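Local atomic coordinates of putative glycosyltransferase (Mannosyltransferase) involved in glycosylating the PBCV-1 major capsid protein (Paramecium bursaria Chlorella virus 1, PDB entry 2P6W), a protein that probably transfers sugar from a nucleotide donor in glycosylating the viral major capsid protein, this chain being its manganese-binding N-terminal GT-A domain. Residues N91-I94 / T95-I98. Residues are numbered along the deposited sequence; the frame is centred on the assembly and turned at random.
Sequences NKPI and TSFI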
loop_
_atom_site.group_PDB
_atom_site.type_symbol
_atom_site.label_atom_id
_atom_site.label_comp_id
_atom_site.label_asym_id
_atom_site.label_seq_id
_atom_site.Cartn_x
_atom_site.Cartn_y
_atom_site.Cartn_z
ATOM N N ASN A 91 2.457 -6.810 17.405
ATOM C CA ASN A 91 1.516 -7.752 18.013
ATOM C C ASN A 91 0.063 -7.266 18.008
ATOM O O ASN A 91 -0.821 -7.909 18.588
ATOM C CB ASN A 91 1.963 -8.159 19.430
ATOM C CG ASN A 91 3.290 -8.890 19.430
ATOM O OD1 ASN A 91 4.228 -8.497 20.128
ATOM N ND2 ASN A 91 3.380 -9.956 18.635
ATOM N N LYS A 92 -0.192 -6.151 17.328
ATOM C CA LYS A 92 -1.548 -5.611 17.266
ATOM C C LYS A 92 -2.137 -5.791 15.874
ATOM O O LYS A 92 -1.484 -5.438 14.881
ATOM C CB LYS A 92 -1.558 -4.135 17.647
ATOM C CG LYS A 92 -1.152 -3.860 19.094
ATOM C CD LYS A 92 -1.041 -2.376 19.326
ATOM C CE LYS A 92 -0.681 -2.040 20.773
ATOM N NZ LYS A 92 -0.461 -0.562 20.929
ATOM N N PRO A 93 -3.375 -6.326 15.790
ATOM C CA PRO A 93 -3.962 -6.613 14.482
ATOM C C PRO A 93 -4.418 -5.343 13.789
ATOM O O PRO A 93 -4.639 -4.318 14.441
ATOM C CB PRO A 93 -5.165 -7.486 14.816
ATOM C CG PRO A 93 -5.599 -6.999 16.179
ATOM C CD PRO A 93 -4.299 -6.669 16.892
ATOM N N ILE A 94 -4.582 -5.432 12.474
ATOM C CA ILE A 94 -4.951 -4.283 11.660
ATOM C C ILE A 94 -6.271 -3.690 12.134
ATOM O O ILE A 94 -6.470 -2.475 12.102
ATOM C CB ILE A 94 -5.064 -4.702 10.179
ATOM C CG1 ILE A 94 -3.665 -4.905 9.569
ATOM C CG2 ILE A 94 -5.899 -3.682 9.392
ATOM C CD1 ILE A 94 -3.682 -5.649 8.222
ATOM N N THR A 95 -7.160 -4.577 12.575
ATOM C CA THR A 95 -8.502 -4.213 13.004
ATOM C C THR A 95 -8.515 -3.448 14.333
ATOM O O THR A 95 -9.552 -2.891 14.713
ATOM C CB THR A 95 -9.408 -5.457 13.031
ATOM O OG1 THR A 95 -8.723 -6.523 13.699
ATOM C CG2 THR A 95 -9.725 -5.893 11.590
ATOM N N SER A 96 -7.376 -3.396 15.038
ATOM C CA SER A 96 -7.279 -2.532 16.212
ATOM C C SER A 96 -7.097 -1.065 15.817
ATOM O O SER A 96 -7.263 -0.171 16.650
ATOM C CB SER A 96 -6.156 -2.973 17.161
ATOM O OG SER A 96 -4.892 -2.852 16.531
ATOM N N PHE A 97 -6.752 -0.833 14.541
ATOM C CA PHE A 97 -6.414 0.509 14.033
ATOM C C PHE A 97 -7.450 1.057 13.058
ATOM O O PHE A 97 -7.514 2.272 12.830
ATOM C CB PHE A 97 -5.051 0.478 13.325
ATOM C CG PHE A 97 -3.896 0.218 14.253
ATOM C CD1 PHE A 97 -3.277 1.272 14.937
ATOM C CD2 PHE A 97 -3.435 -1.070 14.447
ATOM C CE1 PHE A 97 -2.220 1.027 15.813
ATOM C CE2 PHE A 97 -2.364 -1.326 15.305
ATOM C CZ PHE A 97 -1.757 -0.280 15.983
ATOM N N ILE A 98 -8.239 0.164 12.465
ATOM C CA ILE A 98 -9.236 0.560 11.475
ATOM C C ILE A 98 -10.472 -0.324 11.546
ATOM O O ILE A 98 -10.374 -1.525 11.802
ATOM C CB ILE A 98 -8.625 0.584 10.019
ATOM C CG1 ILE A 98 -9.644 1.070 8.987
ATOM C CG2 ILE A 98 -8.050 -0.765 9.628
ATOM C CD1 ILE A 98 -9.008 1.450 7.634
#
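T95 leads off against P93, its OG1 lying 3.9 Å from P93 CB with the two side chains crossing at about a right angle, as the chain enters two successive i to i+3 turns in the loop between strands 83-85 and 107-110 of this GT-A domain. S96 grips P93 O twice. S96 N donates to P93 O at 2.9 Å from above the carbonyl plane, while S96 OG, placed between the backbone N and the carbonyl carbon (chi1 64°), bends back to donate to the same P93 O in the carbonyl plane at 2.6 Å. Both bonds fasten the first turn to the residue that opens it.

F97 closes the second turn, its N reaching I94 O at 3.0 Å with an N-H...O angle of 155°. The ring presents its edge to P93 O, and F97 CE2 also sits 3.7 Å from K92 CB; the K92 and F97 side chains cross at about a right angle, and the extended lysine carries its amine away. The ring also touches T176 and L192.

I98 adds a weak bond from its N to the same I94 O. I94 itself is buried against Y32 of helix 20-36 and I8 and I10 of strand 8-13, tying the loop to the central sheet. The side chains of I94 and I98 lie side by side, pointing the same way, with I94 CG2 3.6 Å from I98 CG2.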